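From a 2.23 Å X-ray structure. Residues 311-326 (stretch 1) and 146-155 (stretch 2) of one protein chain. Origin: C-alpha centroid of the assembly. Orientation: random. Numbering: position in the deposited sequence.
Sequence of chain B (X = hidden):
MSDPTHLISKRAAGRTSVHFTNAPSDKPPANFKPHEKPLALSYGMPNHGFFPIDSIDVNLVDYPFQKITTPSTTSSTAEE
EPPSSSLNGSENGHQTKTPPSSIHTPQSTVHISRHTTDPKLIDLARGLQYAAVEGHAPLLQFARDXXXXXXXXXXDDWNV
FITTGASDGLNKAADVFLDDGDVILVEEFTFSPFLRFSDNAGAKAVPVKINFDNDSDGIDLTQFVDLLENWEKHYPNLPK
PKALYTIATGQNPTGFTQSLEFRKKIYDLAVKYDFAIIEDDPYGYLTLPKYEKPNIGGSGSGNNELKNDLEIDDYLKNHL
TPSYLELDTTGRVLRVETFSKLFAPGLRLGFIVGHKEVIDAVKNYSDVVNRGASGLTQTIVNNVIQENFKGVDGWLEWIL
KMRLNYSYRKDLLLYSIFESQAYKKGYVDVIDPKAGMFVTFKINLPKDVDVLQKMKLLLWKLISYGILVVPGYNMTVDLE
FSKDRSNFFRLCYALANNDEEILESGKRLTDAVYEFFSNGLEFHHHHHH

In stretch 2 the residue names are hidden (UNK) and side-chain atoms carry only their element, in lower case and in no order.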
ATOM      1  N   GLU B 311     -19.827  28.714  10.998  1.00 59.49           N
ATOM      2  CA  GLU B 311     -18.810  28.572  12.083  1.00 62.50           C
ATOM      3  C   GLU B 311     -18.730  27.089  12.446  1.00 55.21           C
ATOM      4  O   GLU B 311     -19.706  26.380  12.181  1.00 51.52           O
ATOM      5  CB  GLU B 311     -19.176  29.410  13.320  1.00 71.64           C
ATOM      6  CG  GLU B 311     -19.303  30.911  13.056  1.00 76.95           C
ATOM      7  CD  GLU B 311     -18.008  31.613  12.664  1.00 84.15           C
ATOM      8  OE1 GLU B 311     -17.129  31.742  13.538  1.00 86.22           O
ATOM      9  OE2 GLU B 311     -17.869  32.023  11.482  1.00 83.37           O
ATOM     10  N   ILE B 312     -17.639  26.647  13.067  1.00 52.92           N
ATOM     11  CA  ILE B 312     -17.363  25.203  13.334  1.00 49.58           C
ATOM     12  C   ILE B 312     -18.473  24.609  14.215  1.00 47.78           C
ATOM     13  O   ILE B 312     -19.023  23.559  13.852  1.00 43.02           O
ATOM     14  CB  ILE B 312     -15.967  25.007  13.965  1.00 52.11           C
ATOM     15  CG1 ILE B 312     -14.846  25.296  12.961  1.00 56.56           C
ATOM     16  CG2 ILE B 312     -15.856  23.600  14.547  1.00 57.30           C
ATOM     17  CD1 ILE B 312     -13.443  24.962  13.440  1.00 58.80           C
ATOM     18  N   ASP B 313     -18.768  25.229  15.352  1.00 49.25           N
ATOM     19  CA  ASP B 313     -19.730  24.703  16.365  1.00 50.61           C
ATOM     20  C   ASP B 313     -21.072  24.420  15.688  1.00 44.50           C
ATOM     21  O   ASP B 313     -21.669  23.339  15.946  1.00 42.76           O
ATOM     22  CB  ASP B 313     -19.873  25.662  17.556  1.00 57.47           C
ATOM     23  CG  ASP B 313     -18.658  25.677  18.487  1.00 68.04           C
ATOM     24  OD1 ASP B 313     -17.859  24.677  18.466  1.00 63.53           O
ATOM     25  OD2 ASP B 313     -18.499  26.692  19.238  1.00 74.75           O
ATOM     26  N   ASP B 314     -21.520  25.347  14.839  1.00 42.95           N
ATOM     27  CA  ASP B 314     -22.854  25.284  14.185  1.00 41.35           C
ATOM     28  C   ASP B 314     -22.797  24.135  13.163  1.00 41.90           C
ATOM     29  O   ASP B 314     -23.748  23.315  13.135  1.00 37.71           O
ATOM     30  CB  ASP B 314     -23.241  26.655  13.611  1.00 42.00           C
ATOM     31  CG  ASP B 314     -24.548  26.674  12.833  1.00 47.56           C
ATOM     32  OD1 ASP B 314     -25.377  25.756  13.023  1.00 48.88           O
ATOM     33  OD2 ASP B 314     -24.719  27.602  12.013  1.00 53.62           O
ATOM     34  N   TYR B 315     -21.696  24.049  12.396  1.00 37.35           N
ATOM     35  CA  TYR B 315     -21.416  22.945  11.446  1.00 37.87           C
ATOM     36  C   TYR B 315     -21.514  21.598  12.178  1.00 39.73           C
ATOM     37  O   TYR B 315     -22.330  20.736  11.806  1.00 39.40           O
ATOM     38  CB  TYR B 315     -20.037  23.125  10.818  1.00 39.23           C
ATOM     39  CG  TYR B 315     -19.552  21.946  10.008  1.00 40.54           C
ATOM     40  CD1 TYR B 315     -20.201  21.557   8.845  1.00 36.99           C
ATOM     41  CD2 TYR B 315     -18.439  21.231  10.405  1.00 39.10           C
ATOM     42  CE1 TYR B 315     -19.753  20.494   8.085  1.00 40.04           C
ATOM     43  CE2 TYR B 315     -17.954  20.189   9.635  1.00 44.91           C
ATOM     44  CZ  TYR B 315     -18.620  19.803   8.481  1.00 46.55           C
ATOM     45  OH  TYR B 315     -18.140  18.762   7.739  1.00 44.55           O
ATOM     46  N   LEU B 316     -20.717  21.427  13.230  1.00 43.84           N
ATOM     47  CA  LEU B 316     -20.600  20.122  13.927  1.00 43.49           C
ATOM     48  C   LEU B 316     -21.974  19.747  14.457  1.00 44.78           C
ATOM     49  O   LEU B 316     -22.318  18.554  14.384  1.00 48.75           O
ATOM     50  CB  LEU B 316     -19.582  20.214  15.061  1.00 40.75           C
ATOM     51  CG  LEU B 316     -18.129  20.374  14.630  1.00 39.72           C
ATOM     52  CD1 LEU B 316     -17.222  20.379  15.851  1.00 40.89           C
ATOM     53  CD2 LEU B 316     -17.719  19.293  13.639  1.00 38.21           C
ATOM     54  N   LYS B 317     -22.727  20.728  14.952  1.00 49.17           N
ATOM     55  CA  LYS B 317     -23.955  20.464  15.749  1.00 49.24           C
ATOM     56  C   LYS B 317     -25.145  20.242  14.808  1.00 47.86           C
ATOM     57  O   LYS B 317     -25.912  19.304  15.062  1.00 46.95           O
ATOM     58  CB  LYS B 317     -24.224  21.611  16.726  1.00 57.98           C
ATOM     59  CG  LYS B 317     -25.276  21.298  17.785  1.00 69.95           C
ATOM     60  CD  LYS B 317     -25.652  22.478  18.667  1.00 73.94           C
ATOM     61  CE  LYS B 317     -26.793  22.162  19.618  1.00 76.13           C
ATOM     62  NZ  LYS B 317     -26.436  22.511  21.016  1.00 74.98           N
ATOM     63  N   ASN B 318     -25.302  21.066  13.765  1.00 41.26           N
ATOM     64  CA  ASN B 318     -26.565  21.119  12.991  1.00 43.25           C
ATOM     65  C   ASN B 318     -26.364  20.619  11.559  1.00 46.26           C
ATOM     66  O   ASN B 318     -27.361  20.161  10.994  1.00 46.79           O
ATOM     67  CB  ASN B 318     -27.169  22.520  13.073  1.00 46.23           C
ATOM     68  CG  ASN B 318     -27.390  22.930  14.520  1.00 48.44           C
ATOM     69  OD1 ASN B 318     -28.117  22.259  15.246  1.00 47.84           O
ATOM     70  ND2 ASN B 318     -26.718  23.979  14.964  1.00 44.74           N
ATOM     71  N   HIS B 319     -25.155  20.669  10.986  1.00 44.73           N
ATOM     72  CA  HIS B 319     -24.955  20.306   9.555  1.00 49.11           C
ATOM     73  C   HIS B 319     -24.506  18.845   9.437  1.00 46.29           C
ATOM     74  O   HIS B 319     -25.169  18.074   8.713  1.00 49.37           O
ATOM     75  CB  HIS B 319     -24.024  21.310   8.889  1.00 50.59           C
ATOM     76  CG  HIS B 319     -24.672  22.648   8.780  1.00 49.57           C
ATOM     77  ND1 HIS B 319     -25.299  23.069   7.623  1.00 44.81           N
ATOM     78  CD2 HIS B 319     -24.857  23.618   9.704  1.00 44.54           C
ATOM     79  CE1 HIS B 319     -25.812  24.267   7.828  1.00 46.00           C
ATOM     80  NE2 HIS B 319     -25.555  24.628   9.105  1.00 45.25           N
ATOM     81  N   LEU B 320     -23.445  18.489  10.149  1.00 42.15           N
ATOM     82  CA  LEU B 320     -22.827  17.140  10.122  1.00 39.80           C
ATOM     83  C   LEU B 320     -23.853  16.098  10.574  1.00 34.30           C
ATOM     84  O   LEU B 320     -24.396  16.248  11.631  1.00 40.47           O
ATOM     85  CB  LEU B 320     -21.590  17.166  11.021  1.00 40.30           C
ATOM     86  CG  LEU B 320     -20.481  16.193  10.635  1.00 44.89           C
ATOM     87  CD1 LEU B 320     -20.005  16.470   9.211  1.00 45.43           C
ATOM     88  CD2 LEU B 320     -19.327  16.277  11.629  1.00 43.84           C
ATOM     89  N   THR B 321     -24.140  15.081   9.777  1.00 31.94           N
ATOM     90  CA  THR B 321     -25.005  13.972  10.230  1.00 33.84           C
ATOM     91  C   THR B 321     -24.145  12.992  11.015  1.00 35.39           C
ATOM     92  O   THR B 321     -23.068  12.655  10.542  1.00 35.79           O
ATOM     93  CB  THR B 321     -25.721  13.280   9.075  1.00 34.11           C
ATOM     94  OG1 THR B 321     -26.287  14.303   8.247  1.00 36.66           O
ATOM     95  CG2 THR B 321     -26.737  12.291   9.603  1.00 33.75           C
ATOM     96  N   PRO B 322     -24.568  12.545  12.231  1.00 38.97           N
ATOM     97  CA  PRO B 322     -23.807  11.594  13.028  1.00 36.65           C
ATOM     98  C   PRO B 322     -23.401  10.312  12.301  1.00 40.23           C
ATOM     99  O   PRO B 322     -24.188   9.811  11.514  1.00 38.25           O
ATOM    100  CB  PRO B 322     -24.758  11.240  14.165  1.00 38.22           C
ATOM    101  CG  PRO B 322     -25.560  12.503  14.366  1.00 37.01           C
ATOM    102  CD  PRO B 322     -25.770  12.999  12.958  1.00 39.79           C
ATOM    103  N   SER B 323     -22.184   9.840  12.619  1.00 37.35           N
ATOM    104  CA  SER B 323     -21.609   8.532  12.230  1.00 36.82           C
ATOM    105  C   SER B 323     -22.300   7.428  13.030  1.00 39.10           C
ATOM    106  O   SER B 323     -22.685   7.675  14.193  1.00 35.39           O
ATOM    107  CB  SER B 323     -20.089   8.520  12.444  1.00 38.24           C
ATOM    108  OG  SER B 323     -19.538   7.200  12.400  1.00 32.80           O
ATOM    109  N   TYR B 324     -22.392   6.239  12.435  1.00 37.44           N
ATOM    110  CA  TYR B 324     -22.709   4.970  13.140  1.00 37.27           C
ATOM    111  C   TYR B 324     -21.805   4.772  14.369  1.00 35.05           C
ATOM    112  O   TYR B 324     -22.239   4.060  15.283  1.00 38.67           O
ATOM    113  CB  TYR B 324     -22.673   3.795  12.153  1.00 35.40           C
ATOM    114  CG  TYR B 324     -23.943   3.674  11.336  1.00 34.74           C
ATOM    115  CD1 TYR B 324     -25.052   3.007  11.850  1.00 35.24           C
ATOM    116  CD2 TYR B 324     -24.062   4.259  10.087  1.00 31.12           C
ATOM    117  CE1 TYR B 324     -26.221   2.867  11.119  1.00 33.62           C
ATOM    118  CE2 TYR B 324     -25.229   4.137   9.343  1.00 31.65           C
ATOM    119  CZ  TYR B 324     -26.315   3.451   9.867  1.00 32.79           C
ATOM    120  OH  TYR B 324     -27.481   3.344   9.176  1.00 33.12           O
ATOM    121  N   LEU B 325     -20.605   5.351  14.408  1.00 36.19           N
ATOM    122  CA  LEU B 325     -19.691   5.266  15.590  1.00 35.61           C
ATOM    123  C   LEU B 325     -20.409   5.851  16.813  1.00 36.72           C
ATOM    124  O   LEU B 325     -20.151   5.394  17.951  1.00 36.17           O
ATOM    125  CB  LEU B 325     -18.400   6.059  15.338  1.00 33.84           C
ATOM    126  CG  LEU B 325     -17.365   5.492  14.353  1.00 33.06           C
ATOM    127  CD1 LEU B 325     -16.167   6.431  14.253  1.00 32.15           C
ATOM    128  CD2 LEU B 325     -16.904   4.085  14.725  1.00 31.91           C
ATOM    129  N   GLU B 326     -21.227   6.876  16.575  1.00 34.46           N
ATOM    130  CA  GLU B 326     -21.861   7.681  17.643  1.00 36.77           C
ATOM    131  C   GLU B 326     -22.983   6.850  18.274  1.00 34.50           C
ATOM    132  O   GLU B 326     -23.332   7.172  19.395  1.00 36.26           O
ATOM    133  CB  GLU B 326     -22.316   9.034  17.093  1.00 33.26           C
ATOM    134  CG  GLU B 326     -21.123   9.894  16.733  1.00 38.62           C
ATOM    135  CD  GLU B 326     -21.419  11.165  15.961  1.00 39.65           C
ATOM    136  OE1 GLU B 326     -21.993  12.055  16.549  1.00 42.39           O
ATOM    137  OE2 GLU B 326     -21.024  11.264  14.785  1.00 44.32           O
ATOM    138  N   UNK B 146      -9.458  14.319  15.603  1.00 36.58           N
ATOM    139  CA  UNK B 146     -10.394  14.706  14.521  1.00 35.27           C
ATOM    140  C   UNK B 146     -11.702  13.950  14.702  1.00 36.32           C
ATOM    141  O   UNK B 146     -12.764  14.572  14.565  1.00 39.57           O
ATOM    142  c   UNK B 146     -12.074  14.244  10.132  1.00 37.68           C
ATOM    143  c   UNK B 146     -12.218  15.570   9.800  1.00 35.35           C
ATOM    144  c   UNK B 146     -11.273  13.874  11.201  1.00 38.34           C
ATOM    145  c   UNK B 146     -11.579  16.533  10.548  1.00 36.25           C
ATOM    146  c   UNK B 146     -10.780  16.167  11.620  1.00 37.10           C
ATOM    147  c   UNK B 146     -10.634  14.833  11.972  1.00 35.53           C
ATOM    148  c   UNK B 146      -9.777  14.431  13.144  1.00 36.56           C
ATOM    149  N   UNK B 147     -11.624  12.635  14.948  1.00 39.63           N
ATOM    150  CA  UNK B 147     -12.824  11.765  15.150  1.00 39.34           C
ATOM    151  C   UNK B 147     -13.496  12.132  16.489  1.00 38.45           C
ATOM    152  O   UNK B 147     -14.725  12.187  16.540  1.00 40.89           O
ATOM    153  c   UNK B 147     -13.787   9.704  12.923  1.00 44.76           C
ATOM    154  c   UNK B 147     -13.396   9.356  15.770  1.00 41.16           C
ATOM    155  c   UNK B 147     -12.417   9.873  13.548  1.00 44.76           C
ATOM    156  c   UNK B 147     -12.455  10.276  15.017  1.00 38.44           C
ATOM    157  N   UNK B 148     -12.738  12.431  17.535  1.00 37.11           N
ATOM    158  CA  UNK B 148     -13.341  12.893  18.816  1.00 42.34           C
ATOM    159  C   UNK B 148     -14.146  14.175  18.527  1.00 39.64           C
ATOM    160  O   UNK B 148     -15.298  14.241  18.961  1.00 41.54           O
ATOM    161  c   UNK B 148     -11.695  11.729  20.375  1.00 38.93           C
ATOM    162  c   UNK B 148     -12.828  13.862  21.085  1.00 37.69           C
ATOM    163  c   UNK B 148     -10.460  11.855  21.296  1.00 38.15           C
ATOM    164  c   UNK B 148     -12.270  13.071  19.915  1.00 40.93           C
ATOM    165  N   UNK B 149     -13.594  15.112  17.752  1.00 38.70           N
ATOM    166  CA  UNK B 149     -14.262  16.406  17.440  1.00 39.21           C
ATOM    167  C   UNK B 149     -15.533  16.169  16.593  1.00 38.49           C
ATOM    168  O   UNK B 149     -16.584  16.753  16.917  1.00 33.63           O
ATOM    169  c   UNK B 149     -13.254  17.344  16.767  1.00 38.08           C
ATOM    170  n   UNK B 149     -15.756  21.432  18.595  1.00 42.08           N
ATOM    171  c   UNK B 149     -13.650  19.594  17.921  1.00 41.82           C
ATOM    172  c   UNK B 149     -13.732  18.785  16.626  1.00 41.57           C
ATOM    173  n   UNK B 149     -13.670  21.031  17.668  1.00 41.04           N
ATOM    174  c   UNK B 149     -14.658  21.868  17.999  1.00 44.58           C
ATOM    175  n   UNK B 149     -14.550  23.154  17.713  1.00 43.73           N
ATOM    176  N   UNK B 150     -15.462  15.338  15.550  1.00 37.11           N
ATOM    177  CA  UNK B 150     -16.516  15.256  14.495  1.00 42.74           C
ATOM    178  C   UNK B 150     -17.524  14.138  14.769  1.00 35.93           C
ATOM    179  O   UNK B 150     -18.704  14.326  14.408  1.00 35.58           O
ATOM    180  o   UNK B 150     -15.203  13.838  13.017  1.00 36.57           O
ATOM    181  c   UNK B 150     -14.988  16.244  12.755  1.00 38.01           C
ATOM    182  c   UNK B 150     -15.905  15.088  13.092  1.00 41.40           C
ATOM    183  N   UNK B 151     -17.079  13.008  15.318  1.00 37.58           N
ATOM    184  CA  UNK B 151     -17.862  11.738  15.302  1.00 38.97           C
ATOM    185  C   UNK B 151     -17.473  10.812  16.460  1.00 37.98           C
ATOM    186  O   UNK B 151     -17.174   9.655  16.174  1.00 37.67           O
ATOM    187  c   UNK B 151     -18.252  11.608  12.767  1.00 37.72           C
ATOM    188  c   UNK B 151     -17.711  11.994  11.585  1.00 37.89           C
ATOM    189  n   UNK B 151     -18.726  12.398  10.772  1.00 32.93           N
ATOM    190  n   UNK B 151     -19.614  11.789  12.654  1.00 34.81           N
ATOM    191  c   UNK B 151     -17.621  11.001  13.977  1.00 38.82           C
ATOM    192  c   UNK B 151     -19.882  12.268  11.455  1.00 36.65           C
ATOM    193  N   UNK B 152     -17.462  11.306  17.700  1.00 39.92           N
ATOM    194  CA  UNK B 152     -16.962  10.577  18.902  1.00 44.59           C
ATOM    195  C   UNK B 152     -17.699   9.246  19.036  1.00 41.05           C
ATOM    196  O   UNK B 152     -18.920   9.221  19.139  1.00 45.15           O
ATOM    197  n   UNK B 152     -16.332  10.165  24.511  1.00 80.49           N
ATOM    198  c   UNK B 152     -17.404  10.821  23.727  1.00 76.09           C
ATOM    199  c   UNK B 152     -16.830  11.716  22.647  1.00 63.64           C
ATOM    200  c   UNK B 152     -16.424  10.948  21.404  1.00 57.07           C
ATOM    201  c   UNK B 152     -17.157  11.431  20.160  1.00 49.58           C
ATOM    202  N   UNK B 153     -16.999   8.089  19.030  1.00 39.33           N
ATOM    203  CA  UNK B 153     -17.645   6.812  19.333  1.00 39.93           C
ATOM    204  C   UNK B 153     -18.310   6.803  20.722  1.00 39.51           C
ATOM    205  O   UNK B 153     -17.836   7.465  21.627  1.00 38.41           O
ATOM    206  c   UNK B 153     -16.487   5.809  19.261  1.00 41.25           C
ATOM    207  c   UNK B 153     -15.575   7.932  18.714  1.00 40.71           C
ATOM    208  c   UNK B 153     -15.470   6.468  18.353  1.00 40.38           C
ATOM    209  N   UNK B 154     -19.402   6.069  20.858  1.00 39.88           N
ATOM    210  CA  UNK B 154     -20.181   5.990  22.116  1.00 41.06           C
ATOM    211  C   UNK B 154     -19.636   4.855  22.981  1.00 39.98           C
ATOM    212  O   UNK B 154     -20.462   4.117  23.541  1.00 43.66           O
ATOM    213  n   UNK B 154     -23.725   5.443  23.053  1.00 42.87           N
ATOM    214  c   UNK B 154     -22.574   6.092  22.997  1.00 40.92           C
ATOM    215  c   UNK B 154     -21.674   5.812  21.811  1.00 45.18           C
ATOM    216  o   UNK B 154     -22.203   6.860  23.869  1.00 45.76           O
ATOM    217  N   UNK B 155     -18.309   4.679  23.036  1.00 39.07           N
ATOM    218  CA  UNK B 155     -17.604   3.660  23.876  1.00 37.68           C
ATOM    219  C   UNK B 155     -16.128   4.033  23.857  1.00 39.64           C
ATOM    220  O   UNK B 155     -15.761   4.906  23.035  1.00 44.79           O
ATOM    221  c   UNK B 155     -17.859   2.216  23.416  1.00 38.17           C
ATOM    222  c   UNK B 155     -15.854   1.179  19.734  1.00 37.69           C
ATOM    223  c   UNK B 155     -15.974   1.104  22.138  1.00 36.55           C
ATOM    224  c   UNK B 155     -17.163   1.817  22.130  1.00 41.04           C
ATOM    225  c   UNK B 155     -17.663   2.214  20.895  1.00 40.52           C
ATOM    226  o   UNK B 155     -15.200   0.881  18.576  1.00 32.62           O
ATOM    227  c   UNK B 155     -15.331   0.772  20.955  1.00 40.93           C
ATOM    228  c   UNK B 155     -17.018   1.929  19.706  1.00 35.34           C
TER

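Position 146 carries seven side-chain carbons, one followed by a ring of six, with no heteroatom; its side chain makes no contact with stretch 1, and it is Phe 146. Position 147 has four carbons, forked at the first, with one arm two carbons long. The end of that longer arm meets Leu 325 CD1, and the residue is Ile 147; its CD1 lies 4.3 Å from Leu 325 CD1. Position 148 repeats the same forked set of four carbons but is exposed and out of reach of stretch 1: Ile 148.

At position 149, three carbons lead to a nitrogen and then to a carbon bearing two more nitrogens, a guanidinium that reaches Ile 312, Asp 313 and Leu 316. This is Arg 149. Leu 316 CD1 covers one face of the group, 3.3 Å from Arg 149 NH1, while Asp 313 OD1 approaches the edge, forming a long salt bridge of 3.7 Å to Arg 149 NH2.

Position 150 has one carbon carrying an oxygen and a carbon, a short fork facing Leu 316 and Leu 320. It is Thr 150, whose OG1 donates to Phe 146 O (3.0 Å) one helical turn back, leaving its methyl CG2 4.2 Å from Leu 316 CD2.

Position 151 shows one carbon and a five-membered ring of three carbons and two nitrogens, set among Leu 320, Thr 321, Ser 323 and Glu 326: His 151. Its ND1 donates a short, nearly straight hydrogen bond to Glu 326 OE2 (2.6 Å, 164°), and Leu 320 CD2 sits over one ring face, 4.3 Å from the centroid.

Position 152 is a row of four carbons ending in nitrogen; its CA-to-CB bond points away from stretch 1, and no side-chain atom comes into contact. In Lys 152 the backbone makes the closer approach, its O lying 3.3 Å from Glu 326 CG. Position 153 closes three carbons onto its own backbone nitrogen, and this ring packs on Leu 325, giving Pro 153, whose CG lies 4.2 Å from Leu 325 CD1. Position 154 has two carbons, the second bearing one oxygen and one nitrogen, and its CB lies 3.2 Å from Glu 326 O: Asn 154. Its backbone N donates to Leu 325 O (3.1 Å). Position 155 ends in a six-carbon ring bearing an oxygen and makes no close contact: Tyr 155.

The contact centres on His 151. Glu 326 OE2 accepts from both His 151 ND1 and Ser 323 N (2.8 Å), so one carboxylate oxygen ties the ring to the turn of stretch 1. Leu 316, Leu 320 and Leu 325 supply apolar packing, and the Leu 325 carbonyl anchors the segment after the helix.

Stretch 2 146-155: FIIRTHKPNY
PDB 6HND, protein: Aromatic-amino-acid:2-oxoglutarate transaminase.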